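Local coordinates for protein SusD homolog (Bacteroides thetaiotaomicron, PDB 4MRU) that probably binds mucin O-glycans at the cell surface, as a SusD-family outer-membrane lipoprotein of a gut bacterium, at residues L204-Y212 with N426-R436. Sequence-based numbering, arbitrary orientation.
With EDO (1,2-ethanediol), chain F.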
ATOM      1  N   LEU A 204       2.704  13.864  -3.403  1.00 18.59           N
ATOM      2  CA  LEU A 204       3.932  13.646  -2.649  1.00 18.81           C
ATOM      3  C   LEU A 204       4.362  12.166  -2.657  1.00 20.46           C
ATOM      4  O   LEU A 204       5.523  11.842  -2.878  1.00 17.08           O
ATOM      5  CB  LEU A 204       3.740  14.137  -1.217  1.00 18.84           C
ATOM      6  CG  LEU A 204       4.911  13.939  -0.249  1.00 18.30           C
ATOM      7  CD1 LEU A 204       6.167  14.620  -0.769  1.00 20.01           C
ATOM      8  CD2 LEU A 204       4.545  14.472   1.118  1.00 23.32           C
ATOM      9  N   ARG A 205       3.406  11.279  -2.404  1.00 19.40           N
ATOM     10  CA  ARG A 205       3.677   9.849  -2.408  1.00 19.01           C
ATOM     11  C   ARG A 205       4.214   9.394  -3.770  1.00 18.34           C
ATOM     12  O   ARG A 205       5.204   8.715  -3.857  1.00 17.41           O
ATOM     13  CB  ARG A 205       2.401   9.083  -2.100  1.00 22.12           C
ATOM     14  CG  ARG A 205       2.588   7.590  -2.088  1.00 21.77           C
ATOM     15  CD  ARG A 205       1.250   6.848  -2.208  1.00 23.73           C
ATOM     16  NE  ARG A 205       0.656   6.607  -0.900  1.00 28.89           N
ATOM     17  CZ  ARG A 205      -0.539   6.041  -0.727  1.00 31.20           C
ATOM     18  NH1 ARG A 205      -1.260   5.683  -1.787  1.00 25.91           N
ATOM     19  NH2 ARG A 205      -1.004   5.842   0.500  1.00 28.82           N
HETATM   20  N   MSE A 206       3.521   9.799  -4.826  1.00 18.06           N
HETATM   21  CA  MSE A 206       3.886   9.402  -6.177  1.00 18.68           C
HETATM   22  C   MSE A 206       5.195  10.017  -6.616  1.00 21.47           C
HETATM   23  O   MSE A 206       5.995   9.352  -7.270  1.00 19.80           O
HETATM   24  CB  MSE A 206       2.774   9.847  -7.102  1.00 19.45           C
HETATM   25  CG  MSE A 206       1.519   9.000  -6.908  1.00 22.39           C
HETATM   26 SE   MSE A 206       0.048   9.752  -8.009  0.75 33.94          SE
HETATM   27  CE  MSE A 206       1.017  10.136  -9.691  1.00 32.50           C
ATOM     28  N   ALA A 207       5.457  11.253  -6.226  1.00 19.13           N
ATOM     29  CA  ALA A 207       6.777  11.847  -6.478  1.00 20.79           C
ATOM     30  C   ALA A 207       7.888  11.030  -5.830  1.00 18.88           C
ATOM     31  O   ALA A 207       8.910  10.746  -6.460  1.00 20.23           O
ATOM     32  CB  ALA A 207       6.813  13.297  -6.008  1.00 19.59           C
HETATM   33  N   MSE A 208       7.732  10.649  -4.558  1.00 19.31           N
HETATM   34  CA  MSE A 208       8.809   9.938  -3.857  1.00 16.44           C
HETATM   35  C   MSE A 208       9.069   8.589  -4.513  1.00 18.43           C
HETATM   36  O   MSE A 208      10.210   8.151  -4.611  1.00 18.94           O
HETATM   37  CB  MSE A 208       8.446   9.761  -2.367  1.00 20.74           C
HETATM   38  CG  MSE A 208       9.666   9.423  -1.522  1.00 20.27           C
HETATM   39 SE   MSE A 208      10.952  10.939  -1.450  0.75 25.64          SE
HETATM   40  CE  MSE A 208       9.734  12.306  -0.785  1.00 19.55           C
ATOM     41  N   ARG A 209       8.028   8.003  -5.076  1.00 17.53           N
ATOM     42  CA  ARG A 209       8.086   6.713  -5.749  1.00 17.20           C
ATOM     43  C   ARG A 209       9.074   6.744  -6.888  1.00 20.56           C
ATOM     44  O   ARG A 209       9.701   5.726  -7.150  1.00 21.63           O
ATOM     45  CB  ARG A 209       6.705   6.279  -6.276  1.00 16.43           C
ATOM     46  CG  ARG A 209       6.669   4.813  -6.685  1.00 17.70           C
ATOM     47  CD  ARG A 209       6.365   3.847  -5.522  1.00 17.47           C
ATOM     48  NE  ARG A 209       4.929   3.846  -5.269  1.00 20.05           N
ATOM     49  CZ  ARG A 209       4.305   4.014  -4.116  1.00 23.73           C
ATOM     50  NH1 ARG A 209       4.953   4.155  -2.961  1.00 18.62           N
ATOM     51  NH2 ARG A 209       2.975   3.991  -4.135  1.00 24.90           N
ATOM     52  N   LEU A 210       9.237   7.910  -7.530  1.00 20.24           N
ATOM     53  CA  LEU A 210      10.069   8.017  -8.718  1.00 20.96           C
ATOM     54  C   LEU A 210      11.484   8.562  -8.463  1.00 19.46           C
ATOM     55  O   LEU A 210      12.205   8.933  -9.421  1.00 20.13           O
ATOM     56  CB  LEU A 210       9.385   8.913  -9.759  1.00 22.73           C
ATOM     57  CG  LEU A 210       7.906   8.632 -10.057  1.00 28.17           C
ATOM     58  CD1 LEU A 210       7.449   9.499 -11.219  1.00 26.16           C
ATOM     59  CD2 LEU A 210       7.670   7.166 -10.331  1.00 23.01           C
ATOM     60  N   CYS A 211      11.926   8.523  -7.213  1.00 20.83           N
ATOM     61  CA  CYS A 211      13.197   9.183  -6.868  1.00 19.02           C
ATOM     62  C   CYS A 211      14.429   8.433  -7.433  1.00 21.55           C
ATOM     63  O   CYS A 211      15.520   8.999  -7.497  1.00 22.42           O
ATOM     64  CB  CYS A 211      13.277   9.407  -5.362  1.00 23.33           C
ATOM     65  SG  CYS A 211      13.626   7.865  -4.490  1.00 26.28           S
ATOM     66  N   TYR A 212      14.270   7.200  -7.896  1.00 19.53           N
ATOM     67  CA  TYR A 212      15.379   6.471  -8.501  1.00 21.87           C
ATOM     68  C   TYR A 212      15.318   6.444 -10.036  1.00 21.75           C
ATOM     69  O   TYR A 212      16.124   5.739 -10.662  1.00 21.86           O
ATOM     70  CB  TYR A 212      15.454   5.029  -7.934  1.00 24.63           C
ATOM     71  CG  TYR A 212      15.761   5.000  -6.457  1.00 22.54           C
ATOM     72  CD1 TYR A 212      17.016   5.363  -5.990  1.00 28.66           C
ATOM     73  CD2 TYR A 212      14.816   4.546  -5.511  1.00 22.51           C
ATOM     74  CE1 TYR A 212      17.311   5.325  -4.633  1.00 25.88           C
ATOM     75  CE2 TYR A 212      15.112   4.515  -4.170  1.00 22.34           C
ATOM     76  CZ  TYR A 212      16.382   4.885  -3.740  1.00 21.78           C
ATOM     77  OH  TYR A 212      16.670   4.858  -2.399  1.00 23.36           O
ATOM     78  N   ASN A 426      -2.120  -1.529   5.064  1.00 22.59           N
ATOM     79  CA  ASN A 426      -2.040  -1.092   3.661  1.00 17.60           C
ATOM     80  C   ASN A 426      -0.829  -1.789   2.938  1.00 17.18           C
ATOM     81  O   ASN A 426       0.244  -1.193   2.727  1.00 17.74           O
ATOM     82  CB  ASN A 426      -1.911   0.412   3.614  1.00 18.42           C
ATOM     83  CG  ASN A 426      -2.096   1.007   2.213  1.00 21.05           C
ATOM     84  OD1 ASN A 426      -2.051   0.326   1.196  1.00 21.09           O
ATOM     85  ND2 ASN A 426      -2.292   2.297   2.179  1.00 24.60           N
ATOM     86  N   GLY A 427      -1.019  -3.053   2.587  1.00 16.22           N
ATOM     87  CA  GLY A 427       0.071  -3.902   2.102  1.00 19.13           C
ATOM     88  C   GLY A 427       0.543  -3.508   0.729  1.00 18.76           C
ATOM     89  O   GLY A 427       1.712  -3.684   0.401  1.00 22.50           O
ATOM     90  N   ILE A 428      -0.362  -2.993  -0.118  1.00 20.26           N
ATOM     91  CA  ILE A 428       0.056  -2.656  -1.480  1.00 18.27           C
ATOM     92  C   ILE A 428       1.046  -1.486  -1.381  1.00 17.73           C
ATOM     93  O   ILE A 428       2.133  -1.514  -1.971  1.00 16.71           O
ATOM     94  CB  ILE A 428      -1.103  -2.341  -2.434  1.00 17.54           C
ATOM     95  CG1 ILE A 428      -1.993  -3.584  -2.659  1.00 17.29           C
ATOM     96  CG2 ILE A 428      -0.575  -1.842  -3.789  1.00 19.17           C
ATOM     97  CD1 ILE A 428      -1.332  -4.789  -3.333  1.00 20.27           C
ATOM     98  N   GLU A 429       0.737  -0.477  -0.583  1.00 17.80           N
ATOM     99  CA  GLU A 429       1.682   0.642  -0.445  1.00 16.62           C
ATOM    100  C   GLU A 429       3.006   0.216   0.189  1.00 15.71           C
ATOM    101  O   GLU A 429       4.062   0.628  -0.290  1.00 17.22           O
ATOM    102  CB  GLU A 429       1.088   1.768   0.374  1.00 18.34           C
ATOM    103  CG  GLU A 429       2.033   2.955   0.588  1.00 18.07           C
ATOM    104  CD  GLU A 429       2.441   3.654  -0.717  1.00 20.94           C
ATOM    105  OE1 GLU A 429       1.819   3.456  -1.785  1.00 20.69           O
ATOM    106  OE2 GLU A 429       3.430   4.388  -0.698  1.00 21.49           O
ATOM    107  N   SER A 430       2.957  -0.608   1.244  1.00 16.03           N
ATOM    108  CA  SER A 430       4.154  -1.100   1.909  1.00 18.21           C
ATOM    109  C   SER A 430       4.975  -2.006   0.995  1.00 17.19           C
ATOM    110  O   SER A 430       6.203  -1.988   0.995  1.00 17.63           O
ATOM    111  CB  SER A 430       3.771  -1.825   3.190  1.00 20.46           C
ATOM    112  OG  SER A 430       3.410  -0.901   4.189  1.00 22.41           O
ATOM    113  N   TRP A 431       4.294  -2.775   0.163  1.00 16.45           N
ATOM    114  CA  TRP A 431       5.008  -3.602  -0.813  1.00 16.04           C
ATOM    115  C   TRP A 431       5.763  -2.717  -1.811  1.00 15.43           C
ATOM    116  O   TRP A 431       6.930  -3.005  -2.128  1.00 16.66           O
ATOM    117  CB  TRP A 431       4.039  -4.547  -1.506  1.00 16.00           C
ATOM    118  CG  TRP A 431       4.649  -5.401  -2.576  1.00 18.75           C
ATOM    119  CD1 TRP A 431       5.898  -5.910  -2.600  1.00 17.24           C
ATOM    120  CD2 TRP A 431       4.000  -5.867  -3.766  1.00 18.53           C
ATOM    121  NE1 TRP A 431       6.099  -6.659  -3.739  1.00 16.81           N
ATOM    122  CE2 TRP A 431       4.950  -6.662  -4.471  1.00 19.14           C
ATOM    123  CE3 TRP A 431       2.721  -5.695  -4.307  1.00 19.82           C
ATOM    124  CZ2 TRP A 431       4.660  -7.287  -5.683  1.00 17.61           C
ATOM    125  CZ3 TRP A 431       2.428  -6.306  -5.525  1.00 19.95           C
ATOM    126  CH2 TRP A 431       3.396  -7.108  -6.193  1.00 20.19           C
ATOM    127  N   SER A 432       5.107  -1.666  -2.300  1.00 16.82           N
ATOM    128  CA  SER A 432       5.740  -0.790  -3.274  1.00 16.87           C
ATOM    129  C   SER A 432       6.924  -0.140  -2.641  1.00 18.10           C
ATOM    130  O   SER A 432       7.968  -0.040  -3.248  1.00 16.83           O
ATOM    131  CB  SER A 432       4.737   0.236  -3.812  1.00 18.84           C
ATOM    132  OG  SER A 432       3.741  -0.429  -4.528  1.00 18.42           O
ATOM    133  N   GLU A 433       6.775   0.312  -1.397  1.00 17.00           N
ATOM    134  CA  GLU A 433       7.892   0.976  -0.751  1.00 18.47           C
ATOM    135  C   GLU A 433       9.059   0.031  -0.436  1.00 16.59           C
ATOM    136  O   GLU A 433      10.223   0.450  -0.403  1.00 18.23           O
ATOM    137  CB  GLU A 433       7.385   1.688   0.510  1.00 17.25           C
ATOM    138  CG  GLU A 433       6.541   2.912   0.132  1.00 19.55           C
ATOM    139  CD  GLU A 433       7.388   3.937  -0.599  1.00 23.61           C
ATOM    140  OE1 GLU A 433       8.017   4.729   0.125  1.00 27.59           O
ATOM    141  OE2 GLU A 433       7.494   3.886  -1.869  1.00 22.87           O
ATOM    142  N   HIS A 434       8.735  -1.216  -0.159  1.00 16.41           N
ATOM    143  CA  HIS A 434       9.723  -2.259   0.066  1.00 16.33           C
ATOM    144  C   HIS A 434      10.475  -2.564  -1.223  1.00 18.51           C
ATOM    145  O   HIS A 434      11.695  -2.627  -1.242  1.00 19.25           O
ATOM    146  CB  HIS A 434       9.096  -3.553   0.665  1.00 15.80           C
ATOM    147  CG  HIS A 434      10.055  -4.706   0.702  1.00 19.22           C
ATOM    148  ND1 HIS A 434      10.994  -4.866   1.697  1.00 20.71           N
ATOM    149  CD2 HIS A 434      10.305  -5.681  -0.202  1.00 22.11           C
ATOM    150  CE1 HIS A 434      11.769  -5.895   1.414  1.00 20.77           C
ATOM    151  NE2 HIS A 434      11.351  -6.432   0.287  1.00 23.37           N
ATOM    152  N   ARG A 435       9.756  -2.688  -2.319  1.00 18.54           N
ATOM    153  CA  ARG A 435      10.418  -2.806  -3.622  1.00 19.64           C
ATOM    154  C   ARG A 435      11.340  -1.605  -3.968  1.00 17.69           C
ATOM    155  O   ARG A 435      12.454  -1.772  -4.485  1.00 21.84           O
ATOM    156  CB  ARG A 435       9.373  -3.013  -4.710  1.00 16.82           C
ATOM    157  CG  ARG A 435       8.713  -4.381  -4.621  1.00 18.52           C
ATOM    158  CD  ARG A 435       7.674  -4.558  -5.733  1.00 21.48           C
ATOM    159  NE  ARG A 435       6.475  -3.791  -5.455  1.00 19.62           N
ATOM    160  CZ  ARG A 435       5.547  -3.457  -6.357  1.00 18.02           C
ATOM    161  NH1 ARG A 435       5.690  -3.800  -7.617  1.00 18.23           N
ATOM    162  NH2 ARG A 435       4.493  -2.732  -5.980  1.00 18.12           N
ATOM    163  N   ARG A 436      10.859  -0.415  -3.717  1.00 17.30           N
ATOM    164  CA  ARG A 436      11.570   0.799  -4.099  1.00 15.42           C
ATOM    165  C   ARG A 436      12.860   0.956  -3.309  1.00 16.02           C
ATOM    166  O   ARG A 436      13.923   1.245  -3.875  1.00 15.73           O
ATOM    167  CB  ARG A 436      10.702   2.030  -3.861  1.00 18.47           C
ATOM    168  CG  ARG A 436      11.399   3.336  -4.301  1.00 20.19           C
ATOM    169  CD  ARG A 436      10.440   4.515  -4.288  1.00 21.38           C
ATOM    170  NE  ARG A 436      10.010   4.842  -2.938  1.00 18.58           N
ATOM    171  CZ  ARG A 436      10.656   5.644  -2.094  1.00 19.84           C
ATOM    172  NH1 ARG A 436      11.772   6.245  -2.451  1.00 21.61           N
ATOM    173  NH2 ARG A 436      10.184   5.826  -0.859  1.00 17.36           N
TER
HETATM  174  C1  EDO F 604      -4.535   4.913  -1.557  1.00 40.91           C
HETATM  175  O1  EDO F 604      -3.623   4.058  -2.254  1.00 43.43           O
HETATM  176  C2  EDO F 604      -4.835   4.147  -0.315  1.00 39.66           C
HETATM  177  O2  EDO F 604      -3.582   4.076   0.340  1.00 36.18           O
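Arg209 meets Glu429 end-on: NH1 bonds OE2 at 2.7 Å, almost straight at 174°, and NH2 reaches OE1 at 2.7 Å, both on the syn side of the carboxylate. Bends at chi2 (86°) and chi3 (80°) fold the arginine, whose CB points away from helix 427-437, back toward that helix, where its guanidinium drops knob-into-hole among Glu429, Ser432, Glu433 and Arg436. The small Ser432 suits the floor of this hole, laying its CB over the centre of the flat cation. Arg209 NH1 also bonds Glu433 OE2 (2.8 Å) from above the carboxylate plane, while Arg436 NE takes the same oxygen from the opposite face. Arg436 grips Glu433 side-on, its NH2 holding OE1 at 2.6 Å, which fixes the carboxylate's rotation. One face of the Arg436 guanidinium lies against the backbone of Met208, and Cys211 SG sits at its edge, 3.2 Å from NH1. Arg205, with a long chain bent only at chi3, stacks on the Glu429 carboxylate; NE stands 3.5 Å from OE1 as a purely electrostatic pair, and its stronger partner is Glu329. The outer nitrogens of Arg205 hold an ethanediol, probably from crystallisation, which Asn426, the N-cap of helix 427-437, also binds. With an alanine in place of Arg209, Glu429 would probably lose its two-pronged mate and Asp123 on helix 104-125 its salt bridge to this arginine, and a gap would be left over Ser432. Buried arginines and glutamates thus alternate in a salt-bridge network joining the C-terminal end of helix 192-209 to helix 427-437, within the largely helical, TPR-like SusD fold.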